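PDB 3IA7: CalG4 from Micromonospora echinospora, which is a protein of the GT-B fold, built from two Rossmann-like domains facing each other across a cleft. Local coordinates for residues V82-N87 with E159-V164; L142-W147 with Q152-D157; V263-G268 with G277-N282. All blocks are in the same frame, centred on the assembly; numbering follows the deposited sequence.

Contact 1: V82-N87 with E159-V164; sequences VYVREN and EAVHSV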
ATOM      1  N   VAL A  82      33.296  -6.016  -1.354  1.00 17.30           N
ATOM      2  CA  VAL A  82      32.071  -6.789  -1.112  1.00 17.55           C
ATOM      3  C   VAL A  82      30.959  -6.276  -2.028  1.00 16.73           C
ATOM      4  O   VAL A  82      30.124  -7.056  -2.444  1.00 16.30           O
ATOM      5  CB  VAL A  82      31.602  -6.860   0.405  1.00 18.40           C
ATOM      6  CG1 VAL A  82      31.124  -5.529   0.931  1.00 19.43           C
ATOM      7  CG2 VAL A  82      30.468  -7.866   0.540  1.00 18.50           C
ATOM      8  N   TYR A  83      30.970  -4.984  -2.323  1.00 16.72           N
ATOM      9  CA  TYR A  83      29.994  -4.367  -3.248  1.00 16.57           C
ATOM     10  C   TYR A  83      30.131  -5.019  -4.635  1.00 15.86           C
ATOM     11  O   TYR A  83      29.127  -5.409  -5.281  1.00 14.93           O
ATOM     12  CB  TYR A  83      30.261  -2.850  -3.331  1.00 16.15           C
ATOM     13  CG  TYR A  83      29.411  -2.128  -4.355  1.00 18.56           C
ATOM     14  CD1 TYR A  83      28.067  -1.806  -4.073  1.00 17.68           C
ATOM     15  CD2 TYR A  83      29.926  -1.784  -5.621  1.00 16.22           C
ATOM     16  CE1 TYR A  83      27.275  -1.135  -5.030  1.00 18.81           C
ATOM     17  CE2 TYR A  83      29.142  -1.123  -6.571  1.00 18.15           C
ATOM     18  CZ  TYR A  83      27.824  -0.810  -6.263  1.00 15.47           C
ATOM     19  OH  TYR A  83      27.021  -0.159  -7.170  1.00 18.39           O
ATOM     20  N   VAL A  84      31.378  -5.100  -5.098  1.00 14.50           N
ATOM     21  CA  VAL A  84      31.671  -5.750  -6.380  1.00 14.04           C
ATOM     22  C   VAL A  84      31.265  -7.237  -6.373  1.00 13.20           C
ATOM     23  O   VAL A  84      30.603  -7.687  -7.326  1.00 12.47           O
ATOM     24  CB  VAL A  84      33.138  -5.529  -6.845  1.00 13.99           C
ATOM     25  CG1 VAL A  84      33.398  -6.297  -8.145  1.00 13.85           C
ATOM     26  CG2 VAL A  84      33.401  -4.008  -7.074  1.00 13.21           C
ATOM     27  N   ARG A  85      31.632  -7.974  -5.327  1.00 12.04           N
ATOM     28  CA  ARG A  85      31.241  -9.380  -5.214  1.00 13.47           C
ATOM     29  C   ARG A  85      29.729  -9.564  -5.242  1.00 12.94           C
ATOM     30  O   ARG A  85      29.236 -10.503  -5.869  1.00 12.41           O
ATOM     31  CB  ARG A  85      31.816 -10.066  -3.979  1.00 13.17           C
ATOM     32  CG  ARG A  85      33.345 -10.256  -3.990  1.00 15.82           C
ATOM     33  CD  ARG A  85      33.797 -11.225  -2.910  1.00 16.70           C
ATOM     34  NE  ARG A  85      33.438 -10.791  -1.560  1.00 20.34           N
ATOM     35  CZ  ARG A  85      34.190  -9.997  -0.797  1.00 23.10           C
ATOM     36  NH1 ARG A  85      35.360  -9.545  -1.245  1.00 22.72           N
ATOM     37  NH2 ARG A  85      33.773  -9.660   0.422  1.00 25.25           N
ATOM     38  N   GLU A  86      28.999  -8.682  -4.570  1.00 12.03           N
ATOM     39  CA  GLU A  86      27.532  -8.754  -4.552  1.00 12.91           C
ATOM     40  C   GLU A  86      26.947  -8.512  -5.948  1.00 12.91           C
ATOM     41  O   GLU A  86      26.008  -9.233  -6.367  1.00 11.76           O
ATOM     42  CB  GLU A  86      26.959  -7.685  -3.578  1.00 14.16           C
ATOM     43  CG  GLU A  86      25.425  -7.855  -3.316  1.00 16.42           C
ATOM     44  CD  GLU A  86      25.084  -9.020  -2.395  1.00 18.81           C
ATOM     45  OE1 GLU A  86      25.907  -9.943  -2.219  1.00 20.25           O
ATOM     46  OE2 GLU A  86      23.957  -9.018  -1.850  1.00 16.11           O
ATOM     47  N   ASN A  87      27.482  -7.504  -6.663  1.00 11.41           N
ATOM     48  CA  ASN A  87      27.110  -7.323  -8.081  1.00 12.84           C
ATOM     49  C   ASN A  87      27.362  -8.622  -8.878  1.00 12.02           C
ATOM     50  O   ASN A  87      26.513  -9.051  -9.660  1.00 11.04           O
ATOM     51  CB  ASN A  87      27.904  -6.172  -8.690  1.00 12.51           C
ATOM     52  CG  ASN A  87      27.195  -4.842  -8.502  1.00 14.06           C
ATOM     53  OD1 ASN A  87      26.459  -4.433  -9.380  1.00 13.69           O
ATOM     54  ND2 ASN A  87      27.342  -4.209  -7.316  1.00 12.55           N
ATOM     55  N   GLU A 159      43.292   0.822  -6.188  1.00 16.39           N
ATOM     56  CA  GLU A 159      43.959  -0.208  -6.956  1.00 17.49           C
ATOM     57  C   GLU A 159      43.312  -1.618  -6.924  1.00 17.60           C
ATOM     58  O   GLU A 159      43.123  -2.225  -7.982  1.00 15.93           O
ATOM     59  CB  GLU A 159      45.453  -0.307  -6.559  1.00 18.41           C
ATOM     60  CG  GLU A 159      46.148  -1.523  -7.118  1.00 22.18           C
ATOM     61  CD  GLU A 159      46.086  -1.582  -8.625  1.00 28.42           C
ATOM     62  OE1 GLU A 159      46.087  -0.509  -9.270  1.00 32.29           O
ATOM     63  OE2 GLU A 159      46.051  -2.710  -9.164  1.00 33.04           O
ATOM     64  N   ALA A 160      43.016  -2.125  -5.719  1.00 18.16           N
ATOM     65  CA  ALA A 160      42.401  -3.462  -5.528  1.00 19.43           C
ATOM     66  C   ALA A 160      41.030  -3.594  -6.238  1.00 18.32           C
ATOM     67  O   ALA A 160      40.665  -4.679  -6.741  1.00 18.56           O
ATOM     68  CB  ALA A 160      42.243  -3.756  -4.020  1.00 19.84           C
ATOM     69  N   VAL A 161      40.268  -2.500  -6.247  1.00 17.73           N
ATOM     70  CA  VAL A 161      38.934  -2.445  -6.852  1.00 17.02           C
ATOM     71  C   VAL A 161      39.041  -2.253  -8.368  1.00 16.24           C
ATOM     72  O   VAL A 161      38.395  -2.947  -9.142  1.00 14.30           O
ATOM     73  CB  VAL A 161      38.089  -1.313  -6.243  1.00 17.27           C
ATOM     74  CG1 VAL A 161      36.671  -1.268  -6.850  1.00 17.90           C
ATOM     75  CG2 VAL A 161      38.015  -1.473  -4.717  1.00 19.95           C
ATOM     76  N   HIS A 162      39.866  -1.289  -8.771  1.00 15.34           N
ATOM     77  CA  HIS A 162      40.088  -0.966 -10.170  1.00 15.59           C
ATOM     78  C   HIS A 162      40.532  -2.213 -10.956  1.00 16.02           C
ATOM     79  O   HIS A 162      40.031  -2.454 -12.064  1.00 15.97           O
ATOM     80  CB  HIS A 162      41.136   0.161 -10.284  1.00 15.09           C
ATOM     81  CG  HIS A 162      41.426   0.576 -11.692  1.00 15.30           C
ATOM     82  ND1 HIS A 162      42.405  -0.029 -12.459  1.00 15.74           N
ATOM     83  CD2 HIS A 162      40.826   1.491 -12.493  1.00 14.45           C
ATOM     84  CE1 HIS A 162      42.423   0.527 -13.660  1.00 17.14           C
ATOM     85  NE2 HIS A 162      41.468   1.448 -13.708  1.00 17.13           N
ATOM     86  N   SER A 163      41.467  -2.996 -10.396  1.00 15.86           N
ATOM     87  CA  SER A 163      42.008  -4.133 -11.133  1.00 16.25           C
ATOM     88  C   SER A 163      40.903  -5.174 -11.357  1.00 15.50           C
ATOM     89  O   SER A 163      40.779  -5.734 -12.454  1.00 14.31           O
ATOM     90  CB  SER A 163      43.231  -4.742 -10.426  1.00 17.62           C
ATOM     91  OG  SER A 163      42.884  -5.187  -9.124  1.00 22.08           O
ATOM     92  N   VAL A 164      40.083  -5.390 -10.331  1.00 15.25           N
ATOM     93  CA  VAL A 164      38.995  -6.351 -10.429  1.00 15.63           C
ATOM     94  C   VAL A 164      38.016  -5.878 -11.483  1.00 14.42           C
ATOM     95  O   VAL A 164      37.511  -6.653 -12.259  1.00 14.15           O
ATOM     96  CB  VAL A 164      38.243  -6.554  -9.078  1.00 16.16           C
ATOM     97  CG1 VAL A 164      36.910  -7.287  -9.321  1.00 18.57           C
ATOM     98  CG2 VAL A 164      39.132  -7.352  -8.111  1.00 18.48           C
TER
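V84 and V164 each hold CG1 anti to the backbone N (chi1 177° and 166°), which sends these methyls into the gap between two helices of the N-terminal Rossmann-like domain of a GT-B fold. There CG1 of V84 meets CG1 of V164 at 3.8 Å, the two valines lying antiparallel and side by side. The other branch of V84, CG2, lies anti to its own carbonyl carbon and reaches V161, whose CG1 is 4.3 Å away. One valine of the long helix 75-98 thus spreads its two methyls over two residues one turn apart on helix 159-170. The contact is small and wholly apolar, and the CA atoms of V84 and V161 stay 8.0 Å apart. Branching at CB suits V84, because a short side chain can offer a methyl to each neighbour. V161 also packs on H80 and L81, an earlier turn of helix 75-98. On another side of that helix, Y83 packs edge-to-face with F111 and touches helix 113-123. Within helix 75-98, N87 ND2 donates to Y83 O at 3.0 Å, almost straight at 177°, while N87 N reaches the same oxygen from the opposite face of its carbonyl plane.

Contact 2: L142-W147 with Q152-D157; sequences LFKELW and QRHPAD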
ATOM      1  N   LEU A 142      25.294  11.944  -5.420  1.00 24.10           N
ATOM      2  CA  LEU A 142      25.310  11.836  -3.960  1.00 24.22           C
ATOM      3  C   LEU A 142      26.558  11.068  -3.496  1.00 23.81           C
ATOM      4  O   LEU A 142      27.219  11.484  -2.546  1.00 22.44           O
ATOM      5  CB  LEU A 142      24.047  11.138  -3.454  1.00 24.80           C
ATOM      6  CG  LEU A 142      24.059  10.622  -2.027  1.00 28.24           C
ATOM      7  CD1 LEU A 142      24.263  11.800  -1.046  1.00 30.27           C
ATOM      8  CD2 LEU A 142      22.794   9.844  -1.756  1.00 29.51           C
ATOM      9  N   PHE A 143      26.859   9.951  -4.161  1.00 22.82           N
ATOM     10  CA  PHE A 143      28.007   9.140  -3.762  1.00 24.57           C
ATOM     11  C   PHE A 143      29.346   9.900  -3.830  1.00 22.80           C
ATOM     12  O   PHE A 143      30.157   9.875  -2.886  1.00 23.02           O
ATOM     13  CB  PHE A 143      28.037   7.864  -4.589  1.00 25.74           C
ATOM     14  CG  PHE A 143      26.979   6.876  -4.174  1.00 31.82           C
ATOM     15  CD1 PHE A 143      27.096   6.185  -2.974  1.00 35.89           C
ATOM     16  CD2 PHE A 143      25.857   6.649  -4.975  1.00 34.49           C
ATOM     17  CE1 PHE A 143      26.124   5.272  -2.580  1.00 37.98           C
ATOM     18  CE2 PHE A 143      24.883   5.733  -4.593  1.00 35.17           C
ATOM     19  CZ  PHE A 143      25.022   5.048  -3.388  1.00 35.00           C
ATOM     20  N   LYS A 144      29.546  10.636  -4.911  1.00 20.50           N
ATOM     21  CA  LYS A 144      30.741  11.444  -5.010  1.00 20.18           C
ATOM     22  C   LYS A 144      30.788  12.442  -3.834  1.00 20.83           C
ATOM     23  O   LYS A 144      31.848  12.711  -3.305  1.00 20.09           O
ATOM     24  CB  LYS A 144      30.770  12.158  -6.347  1.00 19.97           C
ATOM     25  CG  LYS A 144      31.099  11.235  -7.488  1.00 20.88           C
ATOM     26  CD  LYS A 144      31.225  11.971  -8.814  1.00 25.20           C
ATOM     27  CE  LYS A 144      31.642  10.914  -9.866  1.00 26.25           C
ATOM     28  NZ  LYS A 144      31.885  11.565 -11.160  1.00 28.13           N
ATOM     29  N   GLU A 145      29.637  12.981  -3.412  1.00 21.77           N
ATOM     30  CA  GLU A 145      29.628  13.955  -2.298  1.00 23.11           C
ATOM     31  C   GLU A 145      29.946  13.265  -0.969  1.00 23.08           C
ATOM     32  O   GLU A 145      30.605  13.851  -0.111  1.00 23.50           O
ATOM     33  CB  GLU A 145      28.290  14.724  -2.185  1.00 24.15           C
ATOM     34  CG  GLU A 145      27.939  15.621  -3.377  1.00 28.13           C
ATOM     35  CD  GLU A 145      29.068  16.566  -3.781  1.00 35.14           C
ATOM     36  OE1 GLU A 145      29.332  17.534  -3.039  1.00 40.14           O
ATOM     37  OE2 GLU A 145      29.696  16.353  -4.844  1.00 37.95           O
ATOM     38  N   LEU A 146      29.477  12.035  -0.807  1.00 22.08           N
ATOM     39  CA  LEU A 146      29.744  11.262   0.402  1.00 23.20           C
ATOM     40  C   LEU A 146      31.236  10.875   0.544  1.00 23.94           C
ATOM     41  O   LEU A 146      31.866  11.132   1.590  1.00 23.29           O
ATOM     42  CB  LEU A 146      28.881  10.009   0.445  1.00 24.09           C
ATOM     43  CG  LEU A 146      27.399  10.330   0.726  1.00 26.19           C
ATOM     44  CD1 LEU A 146      26.638   9.013   0.717  1.00 28.95           C
ATOM     45  CD2 LEU A 146      27.245  11.122   2.071  1.00 28.45           C
ATOM     46  N   TRP A 147      31.783  10.271  -0.514  1.00 23.35           N
ATOM     47  CA  TRP A 147      33.215   9.956  -0.573  1.00 23.38           C
ATOM     48  C   TRP A 147      34.015  11.221  -0.282  1.00 24.25           C
ATOM     49  O   TRP A 147      34.966  11.224   0.523  1.00 23.55           O
ATOM     50  CB  TRP A 147      33.569   9.323  -1.935  1.00 22.83           C
ATOM     51  CG  TRP A 147      32.912   7.998  -2.154  1.00 21.79           C
ATOM     52  CD1 TRP A 147      32.635   7.068  -1.201  1.00 22.53           C
ATOM     53  CD2 TRP A 147      32.429   7.438  -3.408  1.00 21.81           C
ATOM     54  NE1 TRP A 147      32.003   5.974  -1.767  1.00 23.00           N
ATOM     55  CE2 TRP A 147      31.875   6.173  -3.117  1.00 21.34           C
ATOM     56  CE3 TRP A 147      32.419   7.886  -4.736  1.00 21.29           C
ATOM     57  CZ2 TRP A 147      31.288   5.340  -4.105  1.00 20.64           C
ATOM     58  CZ3 TRP A 147      31.842   7.048  -5.733  1.00 22.63           C
ATOM     59  CH2 TRP A 147      31.272   5.793  -5.391  1.00 21.44           C
ATOM     60  N   GLN A 152      37.503   9.925   1.354  1.00 22.13           N
ATOM     61  CA  GLN A 152      37.966   8.682   0.708  1.00 22.76           C
ATOM     62  C   GLN A 152      38.022   8.801  -0.833  1.00 20.46           C
ATOM     63  O   GLN A 152      37.332   9.613  -1.434  1.00 18.87           O
ATOM     64  CB  GLN A 152      37.159   7.445   1.182  1.00 22.75           C
ATOM     65  CG  GLN A 152      35.702   7.472   0.821  1.00 26.32           C
ATOM     66  CD  GLN A 152      34.860   6.358   1.475  1.00 27.07           C
ATOM     67  OE1 GLN A 152      33.961   6.654   2.271  1.00 32.13           O
ATOM     68  NE2 GLN A 152      35.111   5.084   1.097  1.00 29.95           N
ATOM     69  N   ARG A 153      38.860   7.980  -1.460  1.00 18.84           N
ATOM     70  CA  ARG A 153      38.948   7.903  -2.925  1.00 17.47           C
ATOM     71  C   ARG A 153      37.732   7.254  -3.580  1.00 17.61           C
ATOM     72  O   ARG A 153      37.138   6.360  -3.003  1.00 17.55           O
ATOM     73  CB  ARG A 153      40.201   7.115  -3.312  1.00 16.24           C
ATOM     74  CG  ARG A 153      41.472   7.782  -2.737  1.00 14.51           C
ATOM     75  CD  ARG A 153      42.713   6.923  -2.950  1.00 14.35           C
ATOM     76  NE  ARG A 153      43.112   6.754  -4.360  1.00 14.07           N
ATOM     77  CZ  ARG A 153      43.882   7.597  -5.060  1.00 13.53           C
ATOM     78  NH1 ARG A 153      44.344   8.727  -4.533  1.00  9.53           N
ATOM     79  NH2 ARG A 153      44.184   7.308  -6.322  1.00 14.25           N
ATOM     80  N   HIS A 154      37.418   7.669  -4.806  1.00 17.59           N
ATOM     81  CA  HIS A 154      36.427   6.984  -5.633  1.00 18.11           C
ATOM     82  C   HIS A 154      36.889   5.518  -5.661  1.00 17.22           C
ATOM     83  O   HIS A 154      38.084   5.257  -5.783  1.00 16.71           O
ATOM     84  CB  HIS A 154      36.403   7.573  -7.065  1.00 18.50           C
ATOM     85  CG  HIS A 154      35.208   7.143  -7.881  1.00 19.09           C
ATOM     86  ND1 HIS A 154      35.049   5.862  -8.356  1.00 18.27           N
ATOM     87  CD2 HIS A 154      34.115   7.840  -8.300  1.00 21.01           C
ATOM     88  CE1 HIS A 154      33.904   5.775  -9.017  1.00 24.22           C
ATOM     89  NE2 HIS A 154      33.314   6.965  -8.994  1.00 20.31           N
ATOM     90  N   PRO A 155      35.945   4.539  -5.545  1.00 17.95           N
ATOM     91  CA  PRO A 155      36.363   3.140  -5.644  1.00 16.91           C
ATOM     92  C   PRO A 155      37.170   2.832  -6.905  1.00 16.27           C
ATOM     93  O   PRO A 155      38.034   1.976  -6.877  1.00 16.17           O
ATOM     94  CB  PRO A 155      35.036   2.347  -5.679  1.00 17.33           C
ATOM     95  CG  PRO A 155      33.967   3.343  -5.771  1.00 17.13           C
ATOM     96  CD  PRO A 155      34.506   4.664  -5.267  1.00 17.63           C
ATOM     97  N   ALA A 156      36.902   3.545  -7.993  1.00 15.73           N
ATOM     98  CA  ALA A 156      37.616   3.306  -9.263  1.00 16.20           C
ATOM     99  C   ALA A 156      39.061   3.738  -9.154  1.00 16.86           C
ATOM    100  O   ALA A 156      39.903   3.285  -9.920  1.00 17.39           O
ATOM    101  CB  ALA A 156      36.934   4.052 -10.399  1.00 16.93           C
ATOM    102  N   ASP A 157      39.343   4.603  -8.168  1.00 16.89           N
ATOM    103  CA  ASP A 157      40.706   5.083  -7.895  1.00 17.11           C
ATOM    104  C   ASP A 157      41.449   4.283  -6.826  1.00 16.86           C
ATOM    105  O   ASP A 157      42.583   4.627  -6.445  1.00 15.93           O
ATOM    106  CB  ASP A 157      40.651   6.554  -7.505  1.00 17.24           C
ATOM    107  CG  ASP A 157      40.345   7.460  -8.701  1.00 21.25           C
ATOM    108  OD1 ASP A 157      40.765   7.089  -9.823  1.00 21.15           O
ATOM    109  OD2 ASP A 157      39.692   8.522  -8.522  1.00 22.62           O
TER
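W147 and Q152 come closest in the backbone, their CA atoms 5.1 Å apart, where the chain turns out of helix 142-150 and Q152 N donates to W147 O at 3.0 Å. The indole of W147 then fills the angle between helix and returning loop. With CG beside the backbone N (chi1 -65°), it lies along the loop and meets three residues in succession. The Q152 side chain passes obliquely by the pyrrole end, its CD 3.6 Å from W147 CD1 and its amide plane turned 60° from the ring. Farther out, P155 CD sits over one face of the six-membered ring, 3.4 Å from its centroid, a CH-pi contact that suits proline, whose ring closure holds CD in place beside the polarising nitrogen. F143 O lies over the opposite face. The benzo edge in turn points at the face of H154 in a T-shaped pair with planes at 64°, W147 CZ3 lying 3.5 Å from H154 CD2. The H154 ring is fixed in rotation by A156 N, which donates to ND1 in the ring plane at 3.0 Å. K144 brings CE to the edge of the imidazole and carries its ammonium on to a salt bridge with D183. The loop rests on helix 178-182, where W182 packs edge-to-face with H154 and touches P155, while H80 of helix 75-98 meets both Q152 and P155.

Contact 3: V263-G268 with G277-N282; sequences VVMAIG and GPLPPN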
ATOM      1  N   VAL A 263       0.581  10.275  21.410  1.00 17.54           N
ATOM      2  CA  VAL A 263       1.829   9.822  20.738  1.00 17.70           C
ATOM      3  C   VAL A 263       1.673   8.352  20.318  1.00 16.80           C
ATOM      4  O   VAL A 263       1.322   7.476  21.151  1.00 16.40           O
ATOM      5  CB  VAL A 263       3.082  10.020  21.668  1.00 18.40           C
ATOM      6  CG1 VAL A 263       4.392   9.478  20.969  1.00 16.60           C
ATOM      7  CG2 VAL A 263       3.221  11.530  22.059  1.00 18.47           C
ATOM      8  N   VAL A 264       1.947   8.080  19.045  1.00 16.32           N
ATOM      9  CA  VAL A 264       1.991   6.697  18.553  1.00 17.14           C
ATOM     10  C   VAL A 264       3.431   6.339  18.213  1.00 16.83           C
ATOM     11  O   VAL A 264       4.050   7.014  17.381  1.00 16.91           O
ATOM     12  CB  VAL A 264       1.097   6.483  17.311  1.00 16.72           C
ATOM     13  CG1 VAL A 264       1.199   5.016  16.835  1.00 17.02           C
ATOM     14  CG2 VAL A 264      -0.339   6.925  17.588  1.00 13.90           C
HETATM   15  N   MSE A 265       3.957   5.324  18.898  1.00 17.45           N
HETATM   16  CA  MSE A 265       5.343   4.934  18.686  1.00 19.67           C
HETATM   17  C   MSE A 265       5.363   3.587  17.997  1.00 18.27           C
HETATM   18  O   MSE A 265       4.805   2.610  18.512  1.00 20.29           O
HETATM   19  CB  MSE A 265       6.154   4.927  19.988  1.00 17.61           C
HETATM   20  CG  MSE A 265       5.838   6.147  20.897  1.00 19.11           C
HETATM   21 SE   MSE A 265       7.232   6.442  22.178  0.70 22.47          SE
HETATM   22  CE  MSE A 265       6.796   4.837  23.303  1.00 14.34           C
ATOM     23  N   ALA A 266       5.984   3.538  16.817  1.00 18.68           N
ATOM     24  CA  ALA A 266       6.196   2.282  16.065  1.00 18.93           C
ATOM     25  C   ALA A 266       7.628   1.839  16.324  1.00 18.90           C
ATOM     26  O   ALA A 266       8.590   2.526  15.914  1.00 19.67           O
ATOM     27  CB  ALA A 266       5.989   2.504  14.584  1.00 19.85           C
ATOM     28  N   ILE A 267       7.776   0.716  17.017  1.00 18.86           N
ATOM     29  CA  ILE A 267       9.076   0.311  17.537  1.00 18.60           C
ATOM     30  C   ILE A 267       9.739  -0.829  16.738  1.00 18.21           C
ATOM     31  O   ILE A 267      10.851  -1.228  17.019  1.00 18.04           O
ATOM     32  CB  ILE A 267       9.028   0.015  19.072  1.00 18.89           C
ATOM     33  CG1 ILE A 267       8.331  -1.340  19.360  1.00 17.55           C
ATOM     34  CG2 ILE A 267       8.430   1.178  19.853  1.00 20.28           C
ATOM     35  CD1 ILE A 267       8.306  -1.720  20.850  1.00 18.47           C
ATOM     36  N   GLY A 268       9.048  -1.342  15.720  1.00 17.91           N
ATOM     37  CA  GLY A 268       9.615  -2.364  14.841  1.00 17.43           C
ATOM     38  C   GLY A 268       9.550  -3.779  15.405  1.00 17.29           C
ATOM     39  O   GLY A 268       9.118  -3.987  16.535  1.00 16.96           O
ATOM     40  N   GLY A 277       8.358  -0.614  29.496  1.00 23.36           N
ATOM     41  CA  GLY A 277       7.712  -0.422  30.800  1.00 21.93           C
ATOM     42  C   GLY A 277       6.394   0.335  30.673  1.00 21.29           C
ATOM     43  O   GLY A 277       5.934   0.599  29.537  1.00 21.81           O
ATOM     44  N   PRO A 278       5.795   0.716  31.824  1.00 20.62           N
ATOM     45  CA  PRO A 278       4.515   1.440  31.891  1.00 19.97           C
ATOM     46  C   PRO A 278       4.592   2.735  31.075  1.00 19.76           C
ATOM     47  O   PRO A 278       5.549   3.489  31.230  1.00 20.18           O
ATOM     48  CB  PRO A 278       4.357   1.744  33.396  1.00 19.87           C
ATOM     49  CG  PRO A 278       5.204   0.732  34.080  1.00 19.79           C
ATOM     50  CD  PRO A 278       6.367   0.492  33.165  1.00 20.09           C
ATOM     51  N   LEU A 279       3.630   2.948  30.173  1.00 18.61           N
ATOM     52  CA  LEU A 279       3.560   4.163  29.356  1.00 17.77           C
ATOM     53  C   LEU A 279       2.472   5.121  29.886  1.00 17.99           C
ATOM     54  O   LEU A 279       1.501   4.671  30.479  1.00 17.31           O
ATOM     55  CB  LEU A 279       3.277   3.789  27.898  1.00 17.59           C
ATOM     56  CG  LEU A 279       4.391   2.986  27.223  1.00 17.43           C
ATOM     57  CD1 LEU A 279       4.014   2.626  25.769  1.00 20.72           C
ATOM     58  CD2 LEU A 279       5.700   3.776  27.252  1.00 20.07           C
ATOM     59  N   PRO A 280       2.620   6.440  29.662  1.00 17.59           N
ATOM     60  CA  PRO A 280       1.525   7.353  30.017  1.00 17.88           C
ATOM     61  C   PRO A 280       0.270   6.993  29.201  1.00 17.72           C
ATOM     62  O   PRO A 280       0.405   6.380  28.147  1.00 16.62           O
ATOM     63  CB  PRO A 280       2.067   8.725  29.578  1.00 18.17           C
ATOM     64  CG  PRO A 280       3.561   8.556  29.516  1.00 18.64           C
ATOM     65  CD  PRO A 280       3.746   7.156  29.029  1.00 18.53           C
ATOM     66  N   PRO A 281      -0.934   7.366  29.676  1.00 17.76           N
ATOM     67  CA  PRO A 281      -2.162   6.971  28.964  1.00 17.76           C
ATOM     68  C   PRO A 281      -2.329   7.588  27.551  1.00 16.94           C
ATOM     69  O   PRO A 281      -3.102   7.076  26.765  1.00 16.26           O
ATOM     70  CB  PRO A 281      -3.296   7.433  29.892  1.00 17.83           C
ATOM     71  CG  PRO A 281      -2.686   8.512  30.755  1.00 20.46           C
ATOM     72  CD  PRO A 281      -1.210   8.160  30.886  1.00 18.87           C
ATOM     73  N   ASN A 282      -1.584   8.639  27.240  1.00 16.10           N
ATOM     74  CA  ASN A 282      -1.665   9.307  25.919  1.00 16.68           C
ATOM     75  C   ASN A 282      -0.517   8.887  25.012  1.00 16.40           C
ATOM     76  O   ASN A 282      -0.240   9.517  23.971  1.00 17.05           O
ATOM     77  CB  ASN A 282      -1.685  10.836  26.098  1.00 16.52           C
ATOM     78  CG  ASN A 282      -0.441  11.345  26.766  1.00 18.14           C
ATOM     79  OD1 ASN A 282       0.095  10.681  27.657  1.00 14.80           O
ATOM     80  ND2 ASN A 282       0.017  12.552  26.376  1.00 18.82           N
TER
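A single backbone hydrogen bond joins V263 to N282: V263 N donates to N282 O at 2.8 Å, with an N-H...O angle of 170° and the donor nearly in line with the C=O. It lies where the chain comes back to begin strand 283-286 at one edge of the parallel sheet of the C-terminal Rossmann-like domain. The pairing continues along the strands, V263 and M265 bonding to E284 and M265 also to H286. The apolar part of the contact is made by M265, a selenomethionine, and L279. M265 points toward the loop and bends at selenium (chi3 -72°), leaving CE 4.2 Å from L279 CD2. A long, flexible side chain suits this span between strand and loop. C252 and A253 of helix 246-256 pack on M265 and L279 respectively, and A285 touches both. The N282 side chain turns elsewhere, its ND2 bonding to W261 O and F256 O; an amide can donate both hydrogens. N282 therefore ties the returning loop down twice, by its main-chain oxygen to V263 and by its side chain to the end of helix 246-256 and the residue before strand 262-266, whereas M265 and L279 add apolar packing that demands no precise direction.

In the fold
Contacts 1 and 2 adjoin in the N-terminal half, their centres about 14 Å apart. Helix 142-150, the loop of contact 2 and helix 159-170 follow one another, so residues 152-157 lead, through V158, into the helix used by contact 1. The two also touch: V161 CB lies 3.4 Å from P155 O, and H162 CD2 lies 3.3 Å from A156 O. Helix 75-98 is common ground, since its H80 meets V161, Q152 and P155. Contact 3 belongs to the other Rossmann-like domain, about 45 Å from contact 1 and about 41 Å from contact 2 between centres. None of the three supplies a calcium ligand; those ions are bound by L42 and E46, and by Q225 and H297.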